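Local coordinates for protein benzoylformate Decarboxylase (Polynucleobacter necessarius, PDB 4K9Q) that probably catalyses the magnesium-dependent, thiamine diphosphate-assisted decarboxylation of benzoylformate to benzaldehyde and carbon dioxide, at residues P200-G205 against A219-L224; R223-V228 against H243-G248. All blocks are in the same frame, centred on the assembly; numbering follows the deposited sequence.

Overall arrangement
Contacts 1 and 2 follow one another along the central domain, which has the parallel sheet of a Rossmann-like fold. Contact 1 packs helix 214-224 on strand 201-204; contact 2 starts where that helix ends, sharing Arg-223 and Leu-224, and adds the edge strand 246-249. Their centres lie about 6 Å apart. The sheet joins them directly, with Leu-202 N 3.0 Å from Pro-227 O. A probable hydrogen bond also links the helix to contact 2, with Glu-222 OE2 2.7 Å from His-243 NE2. Both are buried and lie away from the thiamine diphosphate and magnesium sites, whose metal ligands Asp-429, Asn-456 and Glu-458 belong to the C-terminal domain.

Contact 1: residues P200-G205 against A219-L224; sequences PLLIYG and AFAERL
Leu-202 sends its two methyl groups into the flank of helix 214-224, CD1 over Ala-221 and CD2 against the rim of the Phe-220 ring. The contact is the strand-helix half of a beta-alpha-beta crossover in the Rossmann-like central domain: from strand 201-204 the chain passes through the short helix 207-210 and then forms helix 214-224, which runs back almost antiparallel (170°) and leads to the adjacent parallel strand 228-230. The axes of the strand and helix segments come within 10.0 Å. The second torsion of Leu-202 places CD1 anti to CA (170°), reaching outward to lie 3.7 Å from Ala-221 CA. An alanine suits that position because its small side chain leaves the helix backbone open to the methyl group. CD2, the other branch, meets Phe-220 CE2 at 3.9 Å and approaches Leu-224 CD1 at 4.3 Å. An alanine in place of Leu-202 would probably open a gap between strand and helix, leaving Phe-220 CE2, Leu-224 CD1 and the backbone of Ala-221 without their methyl partners. With CG anti to the backbone N, Phe-220 carries its ring toward the strand, where the CD2-CE2 edge meets Leu-202 CD2 and Tyr-204 OH. The ring also packs on Ile-270 of strand 266-270, the neighbour of 201-204 on the side away from 228-230, and on Leu-319 and Ala-322 of helix 315-323. On the same face of the strand as Leu-202, the ring of Tyr-204 carries its OH across to the helix. The phenol suits this apolar interface because OH is hydrogen-bonded to Gly-217 O, earlier in that helix. The hydroxyl also sits near the plane of the Phe-220 ring, with Tyr-204 OH 3.7 Å from Phe-220 CD2 and 3.9 Å from Ala-221 CB.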
ATOM      1  N   PRO A 200       9.366 -44.123   0.905  1.00 19.92           N
ATOM      2  CA  PRO A 200       9.239 -42.686   1.183  1.00 17.92           C
ATOM      3  C   PRO A 200      10.599 -41.999   1.279  1.00 17.38           C
ATOM      4  O   PRO A 200      11.599 -42.634   1.626  1.00 18.20           O
ATOM      5  CB  PRO A 200       8.538 -42.657   2.545  1.00 19.16           C
ATOM      6  CG  PRO A 200       8.906 -43.956   3.181  1.00 21.36           C
ATOM      7  CD  PRO A 200       8.946 -44.945   2.053  1.00 20.19           C
ATOM      8  N   LEU A 201      10.630 -40.712   0.951  1.00 14.06           N
ATOM      9  CA  LEU A 201      11.843 -39.913   1.088  1.00 13.60           C
ATOM     10  C   LEU A 201      11.503 -38.657   1.879  1.00 16.44           C
ATOM     11  O   LEU A 201      10.468 -38.035   1.651  1.00 15.12           O
ATOM     12  CB  LEU A 201      12.415 -39.566  -0.295  1.00 16.77           C
ATOM     13  CG  LEU A 201      13.609 -38.603  -0.389  1.00 16.25           C
ATOM     14  CD1 LEU A 201      14.540 -38.973  -1.551  1.00 19.00           C
ATOM     15  CD2 LEU A 201      13.106 -37.168  -0.533  1.00 17.45           C
ATOM     16  N   LEU A 202      12.363 -38.304   2.826  1.00 13.05           N
ATOM     17  CA  LEU A 202      12.113 -37.155   3.688  1.00 11.67           C
ATOM     18  C   LEU A 202      12.951 -35.957   3.269  1.00 13.95           C
ATOM     19  O   LEU A 202      14.138 -36.094   2.982  1.00 14.82           O
ATOM     20  CB  LEU A 202      12.410 -37.515   5.144  1.00 14.25           C
ATOM     21  CG  LEU A 202      11.501 -38.540   5.814  1.00 16.98           C
ATOM     22  CD1 LEU A 202      12.070 -38.949   7.154  1.00 17.37           C
ATOM     23  CD2 LEU A 202      10.125 -37.948   5.991  1.00 21.39           C
ATOM     24  N   ILE A 203      12.320 -34.785   3.225  1.00 13.45           N
ATOM     25  CA  ILE A 203      13.031 -33.531   2.992  1.00 11.57           C
ATOM     26  C   ILE A 203      12.743 -32.631   4.184  1.00 10.70           C
ATOM     27  O   ILE A 203      11.588 -32.307   4.456  1.00 14.69           O
ATOM     28  CB  ILE A 203      12.577 -32.844   1.695  1.00 13.80           C
ATOM     29  CG1 ILE A 203      12.841 -33.761   0.495  1.00 13.07           C
ATOM     30  CG2 ILE A 203      13.294 -31.486   1.523  1.00 11.57           C
ATOM     31  CD1 ILE A 203      12.345 -33.189  -0.815  1.00 14.31           C
ATOM     32  N   TYR A 204      13.789 -32.252   4.912  1.00 11.45           N
ATOM     33  CA  TYR A 204      13.625 -31.443   6.127  1.00 12.01           C
ATOM     34  C   TYR A 204      14.099 -30.006   5.901  1.00 12.99           C
ATOM     35  O   TYR A 204      15.144 -29.778   5.286  1.00 11.29           O
ATOM     36  CB  TYR A 204      14.435 -32.034   7.285  1.00 13.91           C
ATOM     37  CG  TYR A 204      13.847 -33.247   7.972  1.00 12.95           C
ATOM     38  CD1 TYR A 204      12.684 -33.854   7.511  1.00 12.21           C
ATOM     39  CD2 TYR A 204      14.467 -33.784   9.094  1.00 14.87           C
ATOM     40  CE1 TYR A 204      12.152 -34.972   8.161  1.00 15.15           C
ATOM     41  CE2 TYR A 204      13.946 -34.893   9.746  1.00 17.24           C
ATOM     42  CZ  TYR A 204      12.793 -35.481   9.276  1.00 14.77           C
ATOM     43  OH  TYR A 204      12.291 -36.577   9.938  1.00 17.99           O
ATOM     44  N   GLY A 205      13.330 -29.048   6.402  1.00 13.42           N
ATOM     45  CA  GLY A 205      13.705 -27.649   6.339  1.00 11.92           C
ATOM     46  C   GLY A 205      13.861 -27.028   7.711  1.00 13.17           C
ATOM     47  O   GLY A 205      13.688 -27.683   8.749  1.00 12.79           O
ATOM     48  N   ALA A 219      13.996 -39.078  15.367  1.00 17.26           N
ATOM     49  CA  ALA A 219      13.096 -40.177  15.707  1.00 15.50           C
ATOM     50  C   ALA A 219      12.205 -40.565  14.530  1.00 17.32           C
ATOM     51  O   ALA A 219      12.038 -41.752  14.231  1.00 19.41           O
ATOM     52  CB  ALA A 219      12.259 -39.825  16.932  1.00 21.47           C
ATOM     53  N   PHE A 220      11.634 -39.565  13.863  1.00 16.72           N
ATOM     54  CA  PHE A 220      10.736 -39.793  12.736  1.00 16.91           C
ATOM     55  C   PHE A 220      11.461 -40.509  11.595  1.00 18.75           C
ATOM     56  O   PHE A 220      10.967 -41.489  11.054  1.00 18.37           O
ATOM     57  CB  PHE A 220      10.163 -38.457  12.247  1.00 17.85           C
ATOM     58  CG  PHE A 220       8.973 -38.602  11.340  1.00 19.27           C
ATOM     59  CD1 PHE A 220       7.761 -39.051  11.838  1.00 20.49           C
ATOM     60  CD2 PHE A 220       9.065 -38.287   9.995  1.00 18.42           C
ATOM     61  CE1 PHE A 220       6.652 -39.189  11.007  1.00 25.38           C
ATOM     62  CE2 PHE A 220       7.964 -38.421   9.153  1.00 23.32           C
ATOM     63  CZ  PHE A 220       6.756 -38.874   9.661  1.00 24.66           C
ATOM     64  N   ALA A 221      12.638 -40.010  11.235  1.00 13.22           N
ATOM     65  CA  ALA A 221      13.417 -40.585  10.144  1.00 15.00           C
ATOM     66  C   ALA A 221      13.828 -42.025  10.448  1.00 16.96           C
ATOM     67  O   ALA A 221      13.815 -42.886   9.568  1.00 18.58           O
ATOM     68  CB  ALA A 221      14.661 -39.735   9.878  1.00 16.99           C
ATOM     69  N   GLU A 222      14.210 -42.276  11.694  1.00 15.46           N
ATOM     70  CA  GLU A 222      14.662 -43.602  12.097  1.00 17.63           C
ATOM     71  C   GLU A 222      13.486 -44.581  12.140  1.00 22.33           C
ATOM     72  O   GLU A 222      13.643 -45.773  11.872  1.00 24.14           O
ATOM     73  CB  GLU A 222      15.390 -43.539  13.445  1.00 17.98           C
ATOM     74  CG  GLU A 222      16.770 -42.880  13.345  1.00 18.50           C
ATOM     75  CD  GLU A 222      17.518 -42.812  14.664  1.00 21.79           C
ATOM     76  OE1 GLU A 222      16.906 -43.074  15.717  1.00 24.80           O
ATOM     77  OE2 GLU A 222      18.726 -42.479  14.651  1.00 20.62           O
ATOM     78  N   ARG A 223      12.306 -44.063  12.462  1.00 18.48           N
ATOM     79  CA  ARG A 223      11.087 -44.866  12.449  1.00 21.36           C
ATOM     80  C   ARG A 223      10.788 -45.374  11.036  1.00 22.74           C
ATOM     81  O   ARG A 223      10.343 -46.505  10.853  1.00 23.87           O
ATOM     82  CB  ARG A 223       9.910 -44.034  12.974  1.00 19.31           C
ATOM     83  CG  ARG A 223       8.604 -44.819  13.140  1.00 24.81           C
ATOM     84  CD  ARG A 223       8.726 -45.820  14.271  1.00 27.58           C
ATOM     85  NE  ARG A 223       8.931 -45.169  15.562  1.00 33.08           N
ATOM     86  CZ  ARG A 223       7.942 -44.820  16.380  1.00 37.99           C
ATOM     87  NH1 ARG A 223       6.689 -45.059  16.030  1.00 33.22           N
ATOM     88  NH2 ARG A 223       8.204 -44.232  17.544  1.00 35.00           N
ATOM     89  N   LEU A 224      11.037 -44.533  10.037  1.00 20.91           N
ATOM     90  CA  LEU A 224      10.782 -44.898   8.644  1.00 20.35           C
ATOM     91  C   LEU A 224      11.976 -45.521   7.946  1.00 23.79           C
ATOM     92  O   LEU A 224      11.834 -46.121   6.880  1.00 27.39           O
ATOM     93  CB  LEU A 224      10.345 -43.671   7.849  1.00 20.58           C
ATOM     94  CG  LEU A 224       9.003 -43.058   8.191  1.00 23.80           C
ATOM     95  CD1 LEU A 224       8.816 -41.771   7.407  1.00 24.81           C
ATOM     96  CD2 LEU A 224       7.890 -44.052   7.885  1.00 30.04           C
TER

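Contact 2: residues R223-V228 against H243-G248; sequences RLNAPV and HPLFQG
Val-228 and the chain at Leu-245 to Gln-247 are joined first by backbone hydrogen bonds: Val-228 N donates to Leu-245 O at 3.0 Å, and Gln-247 N to Val-228 O at 2.8 Å. The Val-228 N-H points almost straight at its acceptor (170°) but from above the carbonyl plane, whereas Gln-247 N lies nearly in line with the C=O of Val-228. One residue thus bonds to both neighbours of its partner Phe-246, the signature of a parallel beta bridge. Leu-245 O takes a second donor, Gln-247 NE2 at 3.0 Å, on the opposite face of the carbonyl plane from Val-228 N. A glutamine suits this place because its chain, bent at chi2 (-62°), can fold back to that oxygen, while NE2 also bonds to Pro-335 O. His-243 ND1 accepts from Leu-245 N at 3.1 Å in the ring plane and helps to hold the type I turn from His-243 to Phe-246.

Weaker CA-H...O contacts run beside the bridge, Pro-227 CA lying 3.5 Å from Leu-245 O and Phe-246 CA making the matching contact to Val-228 O. Among the packing contacts, Leu-245 CD1 lies 3.6 Å from Ala-226 O, and the side chain extends toward Asn-225, which leaves the helix with positive phi (48°), a conformation asparagine tolerates well. Pro-227 CB touches Gln-247 CG at 3.6 Å, ring carbon against the aliphatic part of the glutamine. Phe-246 CD1 approaches Val-228 O obliquely at 3.5 Å, and Gly-248 N lies above one face of the ring.

Strand 228-230 is thereby set between 201-204 and 246-249, an outermost strand, within this chain, of the central domain's parallel sheet. Val-228 touches Leu-202 and Tyr-204 on the neighbouring strand, and both Val-228 and Leu-245 pack on Ala-221 of helix 214-224.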
ATOM      1  N   ARG A 223      12.306 -44.063  12.462  1.00 18.48           N
ATOM      2  CA  ARG A 223      11.087 -44.866  12.449  1.00 21.36           C
ATOM      3  C   ARG A 223      10.788 -45.374  11.036  1.00 22.74           C
ATOM      4  O   ARG A 223      10.343 -46.505  10.853  1.00 23.87           O
ATOM      5  CB  ARG A 223       9.910 -44.034  12.974  1.00 19.31           C
ATOM      6  CG  ARG A 223       8.604 -44.819  13.140  1.00 24.81           C
ATOM      7  CD  ARG A 223       8.726 -45.820  14.271  1.00 27.58           C
ATOM      8  NE  ARG A 223       8.931 -45.169  15.562  1.00 33.08           N
ATOM      9  CZ  ARG A 223       7.942 -44.820  16.380  1.00 37.99           C
ATOM     10  NH1 ARG A 223       6.689 -45.059  16.030  1.00 33.22           N
ATOM     11  NH2 ARG A 223       8.204 -44.232  17.544  1.00 35.00           N
ATOM     12  N   LEU A 224      11.037 -44.533  10.037  1.00 20.91           N
ATOM     13  CA  LEU A 224      10.782 -44.898   8.644  1.00 20.35           C
ATOM     14  C   LEU A 224      11.976 -45.521   7.946  1.00 23.79           C
ATOM     15  O   LEU A 224      11.834 -46.121   6.880  1.00 27.39           O
ATOM     16  CB  LEU A 224      10.345 -43.671   7.849  1.00 20.58           C
ATOM     17  CG  LEU A 224       9.003 -43.058   8.191  1.00 23.80           C
ATOM     18  CD1 LEU A 224       8.816 -41.771   7.407  1.00 24.81           C
ATOM     19  CD2 LEU A 224       7.890 -44.052   7.885  1.00 30.04           C
ATOM     20  N   ASN A 225      13.155 -45.378   8.541  1.00 22.63           N
ATOM     21  CA  ASN A 225      14.386 -45.779   7.873  1.00 23.97           C
ATOM     22  C   ASN A 225      14.435 -45.223   6.454  1.00 27.16           C
ATOM     23  O   ASN A 225      14.836 -45.914   5.513  1.00 28.35           O
ATOM     24  CB  ASN A 225      14.528 -47.302   7.857  1.00 28.20           C
ATOM     25  CG  ASN A 225      15.313 -47.825   9.042  1.00 31.36           C
ATOM     26  OD1 ASN A 225      16.372 -47.297   9.380  1.00 34.90           O
ATOM     27  ND2 ASN A 225      14.791 -48.860   9.690  1.00 35.07           N
ATOM     28  N   ALA A 226      14.023 -43.967   6.306  1.00 22.01           N
ATOM     29  CA  ALA A 226      13.998 -43.319   4.998  1.00 19.93           C
ATOM     30  C   ALA A 226      15.184 -42.371   4.838  1.00 18.12           C
ATOM     31  O   ALA A 226      15.676 -41.823   5.819  1.00 17.83           O
ATOM     32  CB  ALA A 226      12.695 -42.566   4.812  1.00 19.01           C
ATOM     33  N   PRO A 227      15.647 -42.183   3.593  1.00 17.48           N
ATOM     34  CA  PRO A 227      16.694 -41.189   3.352  1.00 15.39           C
ATOM     35  C   PRO A 227      16.187 -39.789   3.692  1.00 15.32           C
ATOM     36  O   PRO A 227      15.022 -39.470   3.437  1.00 16.58           O
ATOM     37  CB  PRO A 227      16.950 -41.309   1.846  1.00 17.90           C
ATOM     38  CG  PRO A 227      15.680 -41.847   1.289  1.00 22.72           C
ATOM     39  CD  PRO A 227      15.156 -42.785   2.340  1.00 20.39           C
ATOM     40  N   VAL A 228      17.066 -38.969   4.257  1.00 17.69           N
ATOM     41  CA  VAL A 228      16.727 -37.597   4.596  1.00 14.23           C
ATOM     42  C   VAL A 228      17.604 -36.642   3.794  1.00 13.51           C
ATOM     43  O   VAL A 228      18.817 -36.798   3.741  1.00 14.63           O
ATOM     44  CB  VAL A 228      16.935 -37.335   6.097  1.00 14.67           C
ATOM     45  CG1 VAL A 228      16.727 -35.869   6.410  1.00 14.65           C
ATOM     46  CG2 VAL A 228      15.980 -38.211   6.922  1.00 16.25           C
ATOM     47  N   HIS A 243      24.527 -38.426  10.166  1.00 19.22           N
ATOM     48  CA  HIS A 243      23.608 -39.529  10.434  1.00 15.55           C
ATOM     49  C   HIS A 243      23.548 -40.435   9.200  1.00 17.93           C
ATOM     50  O   HIS A 243      23.523 -39.948   8.066  1.00 15.93           O
ATOM     51  CB  HIS A 243      22.218 -38.982  10.760  1.00 15.22           C
ATOM     52  CG  HIS A 243      21.277 -40.002  11.319  1.00 17.24           C
ATOM     53  ND1 HIS A 243      20.648 -40.946  10.537  1.00 19.39           N
ATOM     54  CD2 HIS A 243      20.848 -40.217  12.586  1.00 19.11           C
ATOM     55  CE1 HIS A 243      19.873 -41.701  11.298  1.00 19.75           C
ATOM     56  NE2 HIS A 243      19.976 -41.277  12.545  1.00 17.34           N
ATOM     57  N   PRO A 244      23.538 -41.762   9.411  1.00 18.75           N
ATOM     58  CA  PRO A 244      23.538 -42.707   8.286  1.00 20.56           C
ATOM     59  C   PRO A 244      22.418 -42.480   7.272  1.00 16.85           C
ATOM     60  O   PRO A 244      22.576 -42.821   6.100  1.00 20.00           O
ATOM     61  CB  PRO A 244      23.372 -44.072   8.964  1.00 19.27           C
ATOM     62  CG  PRO A 244      22.954 -43.774  10.381  1.00 28.55           C
ATOM     63  CD  PRO A 244      23.588 -42.458  10.706  1.00 21.36           C
ATOM     64  N   LEU A 245      21.301 -41.912   7.708  1.00 14.98           N
ATOM     65  CA  LEU A 245      20.186 -41.692   6.800  1.00 15.00           C
ATOM     66  C   LEU A 245      20.350 -40.422   5.963  1.00 15.57           C
ATOM     67  O   LEU A 245      19.672 -40.251   4.946  1.00 14.61           O
ATOM     68  CB  LEU A 245      18.859 -41.663   7.565  1.00 17.14           C
ATOM     69  CG  LEU A 245      18.413 -42.970   8.225  1.00 17.94           C
ATOM     70  CD1 LEU A 245      17.092 -42.768   8.954  1.00 18.65           C
ATOM     71  CD2 LEU A 245      18.276 -44.065   7.179  1.00 19.85           C
ATOM     72  N   PHE A 246      21.255 -39.538   6.377  1.00 15.17           N
ATOM     73  CA  PHE A 246      21.350 -38.232   5.729  1.00 13.80           C
ATOM     74  C   PHE A 246      22.066 -38.304   4.391  1.00 16.40           C
ATOM     75  O   PHE A 246      23.193 -38.803   4.312  1.00 15.93           O
ATOM     76  CB  PHE A 246      22.051 -37.213   6.616  1.00 13.69           C
ATOM     77  CG  PHE A 246      22.060 -35.837   6.023  1.00 13.94           C
ATOM     78  CD1 PHE A 246      20.888 -35.093   5.962  1.00 14.38           C
ATOM     79  CD2 PHE A 246      23.228 -35.289   5.523  1.00 15.29           C
ATOM     80  CE1 PHE A 246      20.888 -33.825   5.412  1.00 13.83           C
ATOM     81  CE2 PHE A 246      23.233 -34.018   4.974  1.00 15.16           C
ATOM     82  CZ  PHE A 246      22.064 -33.289   4.916  1.00 12.87           C
ATOM     83  N   GLN A 247      21.424 -37.786   3.349  1.00 13.50           N
ATOM     84  CA  GLN A 247      21.959 -37.890   1.993  1.00 12.66           C
ATOM     85  C   GLN A 247      22.730 -36.652   1.539  1.00 17.63           C
ATOM     86  O   GLN A 247      23.697 -36.759   0.784  1.00 17.48           O
ATOM     87  CB  GLN A 247      20.839 -38.208   1.009  1.00 15.24           C
ATOM     88  CG  GLN A 247      20.062 -39.468   1.379  1.00 17.04           C
ATOM     89  CD  GLN A 247      20.940 -40.707   1.380  1.00 19.18           C
ATOM     90  OE1 GLN A 247      21.521 -41.070   0.357  1.00 19.06           O
ATOM     91  NE2 GLN A 247      21.056 -41.353   2.536  1.00 17.82           N
ATOM     92  N   GLY A 248      22.299 -35.482   1.999  1.00 14.19           N
ATOM     93  CA  GLY A 248      22.952 -34.229   1.651  1.00 14.41           C
ATOM     94  C   GLY A 248      21.924 -33.124   1.463  1.00 13.76           C
ATOM     95  O   GLY A 248      20.768 -33.289   1.842  1.00 13.71           O
TER